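Local structure of translation initiation factor 6 (Methanocaldococcus jannaschii, 1G61) at residues A[7-12]-A[26-31]; A[49-54]-A[81-86]; A[66-71]-A[134-139]; A[100-105]-A[122-127]; A[160-165]-A[222-227]. The protein binds to the 50S ribosomal subunit and prevents it from joining the 30S subunit to form the 70S initiation complex. One frame throughout, in Å; residues are numbered along the deposited sequence.

Overall arrangement
The eIF-6 family folds as an alpha-beta barrel with pseudo-fivefold repeats, related to the pentein fold of guanidino-modifying enzymes; four mixed three-stranded sheets of the chain bear this out. Contacts 1 and 2 share one sheet: strand 25-28 lies beside strand 47-50, and Leu28 N stands 2.9 Å from Leu49 O, a probable hydrogen bond. Contact 2 meets contact 3 where Ile84 CG2 packs on Leu70 CD2 at 3.5 Å. Contact 4 is nested in the chain between the segments of contact 3 and touches it through Leu71 and Ile100. Contact 5 stands apart, its centre about 21 Å from that of contact 3 and about 29 Å from that of contact 2.

Contact 1 of 5, residues A[7-12]-A[26-31]; sequences KYFSGI and TLLPIF
Leu28 opens the contact by placing CD2 against the Phe9 ring, 4.1 Å from Phe9 CE2, the two side chains crossing at about a right angle. Pro29 follows, with CG 4.3 Å from Phe9 CD2, and its CB also lies over one face of the Phe31 ring, offset toward the rim. Phe31 then reaches back to the turn of segment 7-12; its CG, set between the backbone N and the carbonyl carbon (chi1 58°), starts the ring that way. Phe31 CD1 lies 3.4 Å from Ser10 OG, its CE1 4.2 Å from Phe9 CB, and its CZ touches Ile12 CD1. The turn is a type I' beta turn from Phe9 to Ile12, closed by Phe9 N to Ile12 O and Ile12 N to Phe9 O, both 3.0 Å. No hydrogen bond crosses between the segments, and apolar contact dominates. An alanine at Phe31 would probably leave the Ser10 and Ile12 side chains without their partner in this segment and open a gap beside the turn. Phe9 also packs against helices 15-18 and 34-44, and the loop follows strand 4-7, which pairs with strand 207-210, consistent with a velcro closure of the barrel.

Contact 2 of 5, residues A[49-54]-A[81-86]; sequences LQTNIG and LDRIKN
Arg83 reaches from its helix to Gln50 and grips the carbonyl oxygen side-on with two nitrogens. Arg83 NE lies 2.8 Å from Gln50 O and its NH2 2.9 Å from the same atom, with angles at the hydrogens of 152° and 143°. Gln50 O lies in the guanidinium plane, and both nitrogens lie in the carbonyl plane, so the carbonyl meets the guanidinium edge in its plane. CG of Arg83 is anti to the backbone N (chi1 177°), and the chain, extended as far as NE, carries that nitrogen out from the helix to the Gln50 carbonyl. Leu49 covers one face of the guanidinium with CD1, 3.6 Å from Arg83 NH2, while the two side chains cross obliquely. Its other branch turns to Ile84: Leu49 CD2 is 3.9 Å from Ile84 CG1, the two side chains crossing at about a right angle. Thr51 slides past Arg83 in the opposite direction, its OG1 3.8 Å from Arg83 CD; that hydroxyl donates to Asn52 O. An alanine at Leu49 removes CD1 and CD2 and would probably leave the guanidinium face without this cover and a gap beside Ile84. Leu49 also packs on Phe87 of the same helix, while Ile84 continues onto Leu70 of strand 69-73. The contact thus joins the end of strand 47-50, hydrogen-bonded to strand 25-28, to helix 78-90, which leans on the next sheet.

Contact 3 of 5, residues A[66-71]-A[134-139]; sequences NKYGLL and SLNVEV
Asn66 and Leu135 meet in a largely buried contact between the turn leading into strand 69-73 and the end of helix 128-135, where one side-chain-to-backbone hydrogen bond combines with close packing. Asn66 ND2 donates to Leu135 O at 3.0 Å, nearly straight (169°), with the acceptor in the amide plane, and also to Asn114 O. The other amide atom ties down its own turn: Asn66 OD1 accepts from Tyr68 N, an Asx turn, and from Gly69 N. Four bonds thus hold the amide and would fix its rotation. Gly69 lies so close that its CA makes a CA-H...O contact of 3.3 Å with Ser134 O; a CB there would clash with that oxygen. Asn136, which leaves the helix with positive phi, turns OD1 over the centre of the Tyr68 ring, 3.5 Å above its plane, the amide and ring planes standing 88° apart. A water bonded to Tyr68 OH also donates weakly to Asn136 OD1. Farther along the strand, Leu71 CD2 packs 3.3 Å from Ser134 OG, whose hydroxyl is bonded to Asn96 O, and Leu71 CG lies 4.1 Å from Leu135 CD2 as the two leucines cross at about a right angle. Leu135 and Val137 also rest on Thr113 of strand 111-113 and Ala118 of strand 117-120, so the contact joins two neighbouring three-stranded sheets through the helix end.

Contact 4 of 5, residues A[100-105]-A[122-127]; sequences IKSKNT and PELKDF
Phe127 CG, anti to the carbonyl carbon (chi1 -64°), starts the ring toward segment 100-105, where it meets Ser102 and Ile100, while Asn104 and Glu123 each carry CG anti to the backbone N and meet through their polar groups. The Phe127 ring receives Ser102 CB over one face, a CH-pi contact 4.2 Å from the ring centroid. The Ile100 and Phe127 side chains run past each other in opposite directions, with Ile100 CG2 3.8 Å from Phe127 CD2. Lys101, at the centre of an inverse gamma turn, brings its carbonyl O within 3.6 Å of Phe127 CZ. The same Ser102 CB touches Leu124 CD2 at 3.6 Å, and Ser102 OG donates to Asn104 O at 2.8 Å, a bond within the loop, two residues on. Asn104 ND2 then donates to Glu123 OE1 at 3.0 Å (155° at the hydrogen), meeting the oxygen from above the carboxylate plane. Asn104 OD1 accepts from Ala106 N, so both ends of this amide are engaged. Leu107 of helix 107-110 packs on Ile100 and Ser102, and Leu110 on Leu124 and Asn104. Ile100 also rests on Ile131 of helix 128-135, so the loop after strand 96-100 joins the 3-10 turn that leads into that helix.

Contact 5 of 5, residues A[160-165]-A[222-227]; sequences GCLTHP and EDALGL
Ala224 and Leu225, at the end of helix 215-225, bury the most surface here, against the strand residues Gly160 to Leu162. Ala224 contributes twice. Its CB lies 3.7 Å from Leu162 CD1 and 3.5 Å from Cys161 O, and its carbonyl O takes a hydrogen bond from Cys161 N at 3.1 Å. That bond is bent, with 136° at the hydrogen, and the donor stands above the carbonyl plane. Leu225 has CG anti to the carbonyl carbon (chi1 -63°). Its CD2 rests on the strand backbone, 3.8 Å from both Cys161 N and Leu162 N and 4.2 Å from Leu162 CB. Gly160 has its CA nearest that of Leu225 and 3.4 Å from Ala224 O in a CA-H...O contact; a CB at this position would clash with that oxygen and with Leu225 CA. The helix closes in a Schellman motif at Gly226, with Leu227 N bonded to Glu222 O. Leu162 continues onto Ile200 and Leu225 onto Ala202, both of strand 200-202. The chemistry is thus mainly apolar, one bent backbone bond giving a carbonyl of the last helical turn a partner on strand 160-163, and the absence of a side chain at Gly160 lets strand and helix end approach this closely.

Contact 1 of 5, residues A[7-12]-A[26-31]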
# COMPACT_ATOMS: atom_id res chain seq x y z
N LYS A 7 -10.88 9.81 6.03
CA LYS A 7 -10.33 11.03 5.49
C LYS A 7 -10.64 11.16 4.01
O LYS A 7 -10.70 10.13 3.31
CB LYS A 7 -8.79 11.09 5.57
CG LYS A 7 -8.19 11.31 6.91
CD LYS A 7 -8.46 12.72 7.42
CE LYS A 7 -7.61 13.71 6.62
NZ LYS A 7 -7.99 15.09 7.03
N TYR A 8 -10.78 12.39 3.57
CA TYR A 8 -10.61 12.74 2.18
C TYR A 8 -9.29 13.51 2.11
O TYR A 8 -8.94 14.23 3.05
CB TYR A 8 -11.73 13.61 1.65
CG TYR A 8 -13.11 13.06 1.81
CD1 TYR A 8 -13.86 13.26 2.96
CD2 TYR A 8 -13.67 12.30 0.78
CE1 TYR A 8 -15.13 12.71 3.05
CE2 TYR A 8 -14.93 11.76 0.86
CZ TYR A 8 -15.65 11.97 2.01
OH TYR A 8 -16.93 11.46 2.13
N PHE A 9 -8.56 13.35 1.03
CA PHE A 9 -7.35 14.15 0.76
C PHE A 9 -7.72 15.24 -0.25
O PHE A 9 -7.85 14.91 -1.45
CB PHE A 9 -6.24 13.27 0.20
CG PHE A 9 -5.57 12.34 1.19
CD1 PHE A 9 -5.89 12.35 2.56
CD2 PHE A 9 -4.59 11.46 0.74
CE1 PHE A 9 -5.24 11.51 3.44
CE2 PHE A 9 -3.97 10.60 1.64
CZ PHE A 9 -4.29 10.63 2.97
N SER A 10 -7.88 16.46 0.25
CA SER A 10 -8.32 17.58 -0.57
C SER A 10 -9.53 17.15 -1.42
O SER A 10 -9.60 17.40 -2.63
CB SER A 10 -7.19 18.12 -1.46
OG SER A 10 -6.13 18.58 -0.62
N GLY A 11 -10.50 16.50 -0.78
CA GLY A 11 -11.75 16.07 -1.38
C GLY A 11 -11.77 14.70 -2.07
O GLY A 11 -12.83 14.21 -2.50
N ILE A 12 -10.61 14.07 -2.18
CA ILE A 12 -10.48 12.84 -2.95
C ILE A 12 -10.56 11.64 -1.99
O ILE A 12 -9.79 11.60 -1.01
CB ILE A 12 -9.13 12.82 -3.71
CG1 ILE A 12 -9.05 13.94 -4.74
CG2 ILE A 12 -8.86 11.46 -4.33
CD1 ILE A 12 -7.64 14.18 -5.25
N THR A 26 5.24 6.85 5.84
CA THR A 26 4.11 7.06 4.98
C THR A 26 4.47 8.09 3.92
O THR A 26 5.03 9.12 4.28
CB THR A 26 2.90 7.57 5.80
OG1 THR A 26 2.65 6.65 6.89
CG2 THR A 26 1.69 7.66 4.88
N LEU A 27 4.18 7.77 2.67
CA LEU A 27 4.42 8.71 1.56
C LEU A 27 3.08 9.31 1.17
O LEU A 27 2.12 8.55 0.99
CB LEU A 27 5.08 8.03 0.36
CG LEU A 27 6.37 7.23 0.62
CD1 LEU A 27 7.04 6.91 -0.71
CD2 LEU A 27 7.38 7.92 1.47
N LEU A 28 3.06 10.64 1.05
CA LEU A 28 1.83 11.38 0.88
C LEU A 28 1.94 12.39 -0.24
O LEU A 28 3.06 12.82 -0.60
CB LEU A 28 1.46 12.16 2.17
CG LEU A 28 1.14 11.29 3.40
CD1 LEU A 28 1.09 12.12 4.66
CD2 LEU A 28 -0.19 10.54 3.16
N PRO A 29 0.84 12.83 -0.83
CA PRO A 29 0.93 13.85 -1.90
C PRO A 29 1.36 15.21 -1.38
O PRO A 29 1.03 15.54 -0.25
CB PRO A 29 -0.50 13.92 -2.44
CG PRO A 29 -1.34 13.13 -1.55
CD PRO A 29 -0.52 12.40 -0.56
N ILE A 30 2.06 15.97 -2.25
CA ILE A 30 2.53 17.28 -1.80
C ILE A 30 1.39 18.26 -1.56
O ILE A 30 1.62 19.26 -0.86
CB ILE A 30 3.52 17.93 -2.82
CG1 ILE A 30 2.91 18.16 -4.23
CG2 ILE A 30 4.78 17.08 -2.88
CD1 ILE A 30 3.91 18.94 -5.11
N PHE A 31 0.20 18.01 -2.09
CA PHE A 31 -0.87 19.01 -1.94
C PHE A 31 -1.51 18.95 -0.57
O PHE A 31 -2.29 19.83 -0.23
CB PHE A 31 -1.92 18.86 -3.06
CG PHE A 31 -2.62 17.53 -3.20
CD1 PHE A 31 -3.57 17.09 -2.30
CD2 PHE A 31 -2.33 16.72 -4.30
CE1 PHE A 31 -4.22 15.86 -2.46
CE2 PHE A 31 -2.97 15.52 -4.50
CZ PHE A 31 -3.92 15.11 -3.58

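Contact 2 of 5, residues A[49-54]-A[81-86]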
# COMPACT_ATOMS: atom_id res chain seq x y z
N LEU A 49 6.53 11.58 4.62
CA LEU A 49 7.19 12.36 3.58
C LEU A 49 6.18 12.76 2.51
O LEU A 49 5.49 11.86 1.96
CB LEU A 49 8.29 11.54 2.89
CG LEU A 49 8.92 12.23 1.68
CD1 LEU A 49 9.66 13.51 2.08
CD2 LEU A 49 9.86 11.27 0.93
N GLN A 50 6.10 14.05 2.20
CA GLN A 50 5.32 14.49 1.04
C GLN A 50 6.25 14.58 -0.15
O GLN A 50 7.27 15.25 -0.10
CB GLN A 50 4.71 15.88 1.31
CG GLN A 50 3.60 15.76 2.39
CD GLN A 50 2.91 17.09 2.60
OE1 GLN A 50 1.92 17.41 1.88
NE2 GLN A 50 3.38 17.88 3.53
N THR A 51 5.91 13.88 -1.24
CA THR A 51 6.75 13.84 -2.43
C THR A 51 5.89 13.53 -3.64
O THR A 51 4.86 12.86 -3.56
CB THR A 51 7.89 12.81 -2.26
OG1 THR A 51 8.81 12.94 -3.37
CG2 THR A 51 7.42 11.36 -2.26
N ASN A 52 6.33 13.99 -4.82
CA ASN A 52 5.86 13.47 -6.08
C ASN A 52 6.63 12.20 -6.44
O ASN A 52 7.75 11.99 -5.93
CB ASN A 52 6.13 14.48 -7.20
CG ASN A 52 5.25 15.73 -7.17
OD1 ASN A 52 4.16 15.74 -6.61
ND2 ASN A 52 5.78 16.77 -7.82
N ILE A 53 6.07 11.40 -7.34
CA ILE A 53 6.79 10.31 -8.01
C ILE A 53 6.49 10.42 -9.52
O ILE A 53 5.32 10.40 -9.86
CB ILE A 53 6.50 8.90 -7.50
CG1 ILE A 53 6.88 8.80 -6.00
CG2 ILE A 53 7.21 7.83 -8.34
CD1 ILE A 53 6.59 7.47 -5.33
N GLY A 54 7.52 10.57 -10.36
CA GLY A 54 7.29 10.74 -11.79
C GLY A 54 6.58 12.05 -12.07
O GLY A 54 5.96 12.22 -13.13
N LEU A 81 14.07 11.18 -6.31
CA LEU A 81 14.90 10.16 -5.71
C LEU A 81 15.77 10.78 -4.62
O LEU A 81 15.88 10.25 -3.53
CB LEU A 81 15.77 9.53 -6.81
CG LEU A 81 16.46 8.22 -6.46
CD1 LEU A 81 15.43 7.16 -6.05
CD2 LEU A 81 17.27 7.75 -7.65
N ASP A 82 16.39 11.92 -4.92
CA ASP A 82 17.19 12.61 -3.95
C ASP A 82 16.38 12.96 -2.68
O ASP A 82 16.87 12.77 -1.54
CB ASP A 82 17.81 13.90 -4.50
CG ASP A 82 18.90 13.65 -5.51
OD1 ASP A 82 19.36 14.65 -6.12
OD2 ASP A 82 19.34 12.51 -5.71
N ARG A 83 15.19 13.50 -2.84
CA ARG A 83 14.29 13.89 -1.77
C ARG A 83 13.96 12.67 -0.91
O ARG A 83 13.99 12.73 0.34
CB ARG A 83 12.99 14.50 -2.30
CG ARG A 83 11.98 14.85 -1.20
CD ARG A 83 10.85 15.71 -1.75
NE ARG A 83 9.90 16.02 -0.69
CZ ARG A 83 10.11 16.88 0.34
NH1 ARG A 83 11.24 17.55 0.48
NH2 ARG A 83 9.12 17.02 1.24
N ILE A 84 13.62 11.57 -1.57
CA ILE A 84 13.28 10.35 -0.81
C ILE A 84 14.48 9.80 -0.07
O ILE A 84 14.36 9.48 1.13
CB ILE A 84 12.71 9.30 -1.79
CG1 ILE A 84 11.36 9.74 -2.35
CG2 ILE A 84 12.60 7.93 -1.11
CD1 ILE A 84 10.88 8.95 -3.56
N LYS A 85 15.63 9.69 -0.69
CA LYS A 85 16.80 9.15 0.01
C LYS A 85 17.21 10.09 1.14
O LYS A 85 17.65 9.59 2.19
CB LYS A 85 17.95 8.93 -1.00
CG LYS A 85 17.62 7.79 -1.98
CD LYS A 85 18.82 7.45 -2.87
CE LYS A 85 18.44 6.14 -3.58
NZ LYS A 85 19.59 5.66 -4.37
N ASN A 86 17.07 11.40 0.96
CA ASN A 86 17.43 12.32 2.05
C ASN A 86 16.50 12.11 3.24
O ASN A 86 16.98 12.08 4.40
CB ASN A 86 17.38 13.78 1.54
CG ASN A 86 17.64 14.73 2.69
OD1 ASN A 86 16.68 15.34 3.21
ND2 ASN A 86 18.88 14.85 3.05

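Contact 3 of 5, residues A[66-71]-A[134-139]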
# COMPACT_ATOMS: atom_id res chain seq x y z
N ASN A 66 8.07 -1.68 2.10
CA ASN A 66 7.85 -2.45 3.35
C ASN A 66 9.01 -2.06 4.27
O ASN A 66 9.67 -1.03 4.06
CB ASN A 66 7.68 -3.93 3.10
CG ASN A 66 8.93 -4.67 2.69
OD1 ASN A 66 9.99 -4.04 2.50
ND2 ASN A 66 8.82 -6.01 2.59
N LYS A 67 9.25 -2.86 5.33
CA LYS A 67 10.35 -2.48 6.27
C LYS A 67 11.71 -2.53 5.59
O LYS A 67 12.65 -1.84 6.03
CB LYS A 67 10.38 -3.45 7.43
CG LYS A 67 11.29 -3.00 8.58
CD LYS A 67 11.42 -4.11 9.68
CE LYS A 67 12.50 -5.09 9.29
NZ LYS A 67 12.61 -6.26 10.24
N TYR A 68 11.84 -3.36 4.55
CA TYR A 68 13.14 -3.66 3.93
C TYR A 68 13.42 -2.89 2.66
O TYR A 68 14.61 -2.66 2.38
CB TYR A 68 13.20 -5.16 3.61
CG TYR A 68 13.16 -6.04 4.86
CD1 TYR A 68 12.03 -6.80 5.18
CD2 TYR A 68 14.24 -6.11 5.72
CE1 TYR A 68 11.96 -7.61 6.30
CE2 TYR A 68 14.19 -6.90 6.85
CZ TYR A 68 13.06 -7.65 7.14
OH TYR A 68 13.08 -8.43 8.28
N GLY A 69 12.38 -2.53 1.90
CA GLY A 69 12.66 -2.01 0.57
C GLY A 69 11.63 -0.99 0.15
O GLY A 69 10.51 -0.91 0.71
N LEU A 70 11.99 -0.21 -0.85
CA LEU A 70 11.11 0.78 -1.48
C LEU A 70 11.27 0.62 -2.97
O LEU A 70 12.40 0.77 -3.47
CB LEU A 70 11.50 2.21 -1.04
CG LEU A 70 10.78 3.37 -1.82
CD1 LEU A 70 9.30 3.35 -1.58
CD2 LEU A 70 11.43 4.68 -1.45
N LEU A 71 10.17 0.36 -3.66
CA LEU A 71 10.21 0.16 -5.12
C LEU A 71 9.68 1.41 -5.83
O LEU A 71 8.60 1.91 -5.48
CB LEU A 71 9.36 -1.03 -5.54
CG LEU A 71 9.58 -2.33 -4.80
CD1 LEU A 71 8.67 -3.43 -5.37
CD2 LEU A 71 11.03 -2.76 -4.90
N SER A 134 14.71 -6.59 -3.05
CA SER A 134 14.47 -5.32 -2.42
C SER A 134 13.53 -5.49 -1.22
O SER A 134 13.82 -5.01 -0.13
CB SER A 134 13.86 -4.31 -3.41
OG SER A 134 13.39 -3.18 -2.67
N LEU A 135 12.39 -6.15 -1.45
CA LEU A 135 11.41 -6.31 -0.35
C LEU A 135 11.87 -7.34 0.67
O LEU A 135 11.37 -7.32 1.81
CB LEU A 135 10.06 -6.68 -0.92
CG LEU A 135 9.41 -5.64 -1.84
CD1 LEU A 135 8.04 -6.15 -2.27
CD2 LEU A 135 9.30 -4.27 -1.19
N ASN A 136 12.78 -8.26 0.29
CA ASN A 136 13.36 -9.22 1.21
C ASN A 136 12.31 -10.10 1.84
O ASN A 136 12.38 -10.42 3.04
CB ASN A 136 14.21 -8.52 2.31
CG ASN A 136 15.06 -9.48 3.11
OD1 ASN A 136 15.24 -9.29 4.34
ND2 ASN A 136 15.59 -10.45 2.43
N VAL A 137 11.33 -10.53 1.05
CA VAL A 137 10.29 -11.46 1.48
C VAL A 137 10.01 -12.47 0.35
O VAL A 137 10.41 -12.26 -0.79
CB VAL A 137 8.98 -10.76 1.84
CG1 VAL A 137 9.11 -9.82 3.04
CG2 VAL A 137 8.44 -9.98 0.63
N GLU A 138 9.30 -13.52 0.73
CA GLU A 138 8.81 -14.44 -0.27
C GLU A 138 7.92 -13.70 -1.25
O GLU A 138 7.01 -12.98 -0.76
CB GLU A 138 7.99 -15.53 0.45
CG GLU A 138 7.29 -16.45 -0.59
CD GLU A 138 6.24 -17.35 -0.01
OE1 GLU A 138 5.96 -17.34 1.22
OE2 GLU A 138 5.64 -18.17 -0.75
N VAL A 139 8.11 -13.89 -2.54
CA VAL A 139 7.26 -13.29 -3.58
C VAL A 139 6.59 -14.37 -4.38
O VAL A 139 7.24 -15.34 -4.78
CB VAL A 139 8.12 -12.41 -4.53
CG1 VAL A 139 7.28 -11.89 -5.70
CG2 VAL A 139 8.72 -11.23 -3.73
O HOH W 1 15.10 -10.28 7.60

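Contact 4 of 5, residues A[100-105]-A[122-127]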
# COMPACT_ATOMS: atom_id res chain seq x y z
N ILE A 100 12.25 -0.40 -10.35
CA ILE A 100 11.72 -1.52 -11.13
C ILE A 100 11.40 -0.97 -12.52
O ILE A 100 10.49 -0.14 -12.67
CB ILE A 100 10.46 -2.09 -10.46
CG1 ILE A 100 10.74 -2.65 -9.06
CG2 ILE A 100 9.81 -3.11 -11.39
CD1 ILE A 100 11.69 -3.84 -9.02
N LYS A 101 12.22 -1.40 -13.49
CA LYS A 101 12.15 -0.77 -14.80
C LYS A 101 11.12 -1.38 -15.72
O LYS A 101 11.31 -1.64 -16.91
CB LYS A 101 13.55 -0.85 -15.45
CG LYS A 101 14.58 -0.07 -14.67
CD LYS A 101 15.98 -0.17 -15.26
CE LYS A 101 17.03 0.47 -14.37
NZ LYS A 101 18.42 0.26 -14.89
N SER A 102 9.94 -1.63 -15.18
CA SER A 102 8.85 -2.16 -15.97
C SER A 102 8.19 -1.13 -16.88
O SER A 102 8.14 0.06 -16.55
CB SER A 102 7.82 -2.76 -14.97
OG SER A 102 7.50 -1.79 -13.93
N LYS A 103 7.64 -1.60 -18.02
CA LYS A 103 6.90 -0.69 -18.88
C LYS A 103 5.63 -0.19 -18.21
O LYS A 103 5.22 0.93 -18.46
CB LYS A 103 6.59 -1.36 -20.22
CG LYS A 103 7.80 -1.53 -21.15
CD LYS A 103 7.48 -2.30 -22.42
CE LYS A 103 8.62 -2.43 -23.42
NZ LYS A 103 8.77 -1.11 -24.10
N ASN A 104 5.03 -1.03 -17.37
CA ASN A 104 3.89 -0.61 -16.57
C ASN A 104 4.44 0.00 -15.29
O ASN A 104 4.99 -0.71 -14.46
CB ASN A 104 2.97 -1.81 -16.27
CG ASN A 104 1.64 -1.37 -15.68
OD1 ASN A 104 1.54 -0.29 -15.08
ND2 ASN A 104 0.59 -2.18 -15.82
N THR A 105 4.25 1.31 -15.13
CA THR A 105 4.85 2.04 -14.01
C THR A 105 4.00 2.02 -12.73
O THR A 105 4.44 2.55 -11.72
CB THR A 105 5.12 3.51 -14.38
OG1 THR A 105 3.85 4.05 -14.81
CG2 THR A 105 6.11 3.58 -15.50
N PRO A 122 1.17 -11.09 -12.66
CA PRO A 122 1.94 -11.82 -13.66
C PRO A 122 2.63 -10.89 -14.64
O PRO A 122 3.69 -11.28 -15.20
CB PRO A 122 0.85 -12.64 -14.41
CG PRO A 122 -0.23 -12.82 -13.37
CD PRO A 122 -0.24 -11.49 -12.64
N GLU A 123 2.14 -9.69 -14.92
CA GLU A 123 2.82 -8.76 -15.83
C GLU A 123 4.24 -8.45 -15.35
O GLU A 123 5.07 -8.13 -16.22
CB GLU A 123 2.04 -7.46 -15.93
CG GLU A 123 2.49 -6.52 -17.04
CD GLU A 123 1.61 -5.32 -17.26
OE1 GLU A 123 0.66 -5.13 -16.48
OE2 GLU A 123 1.89 -4.55 -18.18
N LEU A 124 4.48 -8.54 -14.05
CA LEU A 124 5.80 -8.23 -13.51
C LEU A 124 6.66 -9.47 -13.32
O LEU A 124 7.71 -9.33 -12.64
CB LEU A 124 5.67 -7.48 -12.19
CG LEU A 124 5.06 -6.06 -12.31
CD1 LEU A 124 5.05 -5.48 -10.90
CD2 LEU A 124 5.79 -5.16 -13.30
N LYS A 125 6.30 -10.61 -13.88
CA LYS A 125 7.06 -11.84 -13.62
C LYS A 125 8.56 -11.68 -13.85
O LYS A 125 9.37 -12.24 -13.08
CB LYS A 125 6.49 -13.00 -14.47
CG LYS A 125 7.46 -14.19 -14.51
CD LYS A 125 6.77 -15.39 -15.18
CE LYS A 125 7.70 -16.59 -15.14
NZ LYS A 125 9.13 -16.17 -15.03
N ASP A 126 8.98 -10.94 -14.87
CA ASP A 126 10.42 -10.91 -15.15
C ASP A 126 11.18 -10.04 -14.15
O ASP A 126 12.41 -10.01 -14.15
CB ASP A 126 10.68 -10.44 -16.59
CG ASP A 126 10.14 -11.41 -17.61
OD1 ASP A 126 10.14 -12.65 -17.34
OD2 ASP A 126 9.74 -10.97 -18.68
N PHE A 127 10.49 -9.33 -13.26
CA PHE A 127 11.06 -8.48 -12.23
C PHE A 127 10.99 -9.16 -10.86
O PHE A 127 11.34 -8.54 -9.84
CB PHE A 127 10.38 -7.09 -12.15
CG PHE A 127 10.64 -6.34 -13.46
CD1 PHE A 127 9.76 -6.45 -14.54
CD2 PHE A 127 11.77 -5.55 -13.61
CE1 PHE A 127 10.02 -5.78 -15.71
CE2 PHE A 127 12.03 -4.87 -14.79
CZ PHE A 127 11.17 -5.04 -15.85

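Contact 5 of 5, residues A[160-165]-A[222-227]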
# COMPACT_ATOMS: atom_id res chain seq x y z
N GLY A 160 -3.05 -8.11 9.28
CA GLY A 160 -4.24 -8.62 8.62
C GLY A 160 -4.28 -8.24 7.14
O GLY A 160 -3.37 -7.64 6.58
N CYS A 161 -5.40 -8.64 6.51
CA CYS A 161 -5.54 -8.45 5.07
C CYS A 161 -7.03 -8.28 4.74
O CYS A 161 -7.83 -9.08 5.24
CB CYS A 161 -4.93 -9.67 4.37
SG CYS A 161 -5.14 -9.69 2.58
N LEU A 162 -7.32 -7.29 3.95
CA LEU A 162 -8.68 -7.09 3.43
C LEU A 162 -8.68 -7.23 1.91
O LEU A 162 -7.87 -6.55 1.27
CB LEU A 162 -9.22 -5.72 3.84
CG LEU A 162 -10.59 -5.33 3.26
CD1 LEU A 162 -11.70 -6.06 4.03
CD2 LEU A 162 -10.79 -3.81 3.29
N THR A 163 -9.54 -8.08 1.36
CA THR A 163 -9.56 -8.23 -0.09
C THR A 163 -10.86 -7.73 -0.71
O THR A 163 -11.87 -7.60 -0.01
CB THR A 163 -9.37 -9.70 -0.53
OG1 THR A 163 -10.57 -10.44 -0.23
CG2 THR A 163 -8.23 -10.35 0.25
N HIS A 164 -10.84 -7.57 -2.02
CA HIS A 164 -12.00 -7.52 -2.88
C HIS A 164 -13.05 -8.53 -2.43
O HIS A 164 -12.72 -9.68 -2.07
CB HIS A 164 -11.48 -7.90 -4.29
CG HIS A 164 -12.46 -7.74 -5.41
ND1 HIS A 164 -13.63 -8.46 -5.54
CD2 HIS A 164 -12.40 -6.88 -6.45
CE1 HIS A 164 -14.25 -8.04 -6.66
NE2 HIS A 164 -13.51 -7.09 -7.23
N PRO A 165 -14.32 -8.12 -2.47
CA PRO A 165 -15.39 -8.99 -1.93
C PRO A 165 -15.56 -10.31 -2.67
O PRO A 165 -16.22 -11.22 -2.10
CB PRO A 165 -16.64 -8.10 -2.04
CG PRO A 165 -16.33 -7.09 -3.05
CD PRO A 165 -14.84 -6.85 -3.00
N GLU A 222 -12.15 -3.24 10.06
CA GLU A 222 -11.56 -3.42 11.36
C GLU A 222 -11.25 -4.89 11.65
O GLU A 222 -10.15 -5.23 12.09
CB GLU A 222 -12.54 -2.90 12.45
CG GLU A 222 -12.51 -1.39 12.60
CD GLU A 222 -13.76 -0.82 13.26
OE1 GLU A 222 -14.56 -1.60 13.82
OE2 GLU A 222 -13.93 0.42 13.21
N ASP A 223 -12.23 -5.75 11.40
CA ASP A 223 -12.07 -7.19 11.65
C ASP A 223 -10.99 -7.81 10.76
O ASP A 223 -10.19 -8.60 11.23
CB ASP A 223 -13.38 -7.96 11.43
CG ASP A 223 -14.44 -7.65 12.47
OD1 ASP A 223 -14.11 -7.18 13.58
OD2 ASP A 223 -15.63 -7.92 12.17
N ALA A 224 -10.96 -7.39 9.48
CA ALA A 224 -9.99 -7.97 8.57
C ALA A 224 -8.56 -7.58 8.89
O ALA A 224 -7.63 -8.37 8.67
CB ALA A 224 -10.34 -7.51 7.14
N LEU A 225 -8.37 -6.34 9.39
CA LEU A 225 -7.03 -5.82 9.60
C LEU A 225 -6.60 -6.00 11.05
O LEU A 225 -5.50 -5.59 11.41
CB LEU A 225 -6.96 -4.33 9.18
CG LEU A 225 -7.23 -4.13 7.69
CD1 LEU A 225 -7.15 -2.65 7.33
CD2 LEU A 225 -6.29 -4.93 6.78
N GLY A 226 -7.45 -6.54 11.95
CA GLY A 226 -7.09 -6.65 13.34
C GLY A 226 -7.05 -5.34 14.07
O GLY A 226 -6.32 -5.17 15.08
N LEU A 227 -7.82 -4.35 13.60
CA LEU A 227 -7.75 -3.02 14.21
C LEU A 227 -9.04 -2.81 15.01
O LEU A 227 -9.03 -3.38 16.12
CB LEU A 227 -7.53 -1.94 13.15
CG LEU A 227 -6.20 -2.05 12.39
CD1 LEU A 227 -6.28 -1.08 11.22
CD2 LEU A 227 -5.00 -1.79 13.28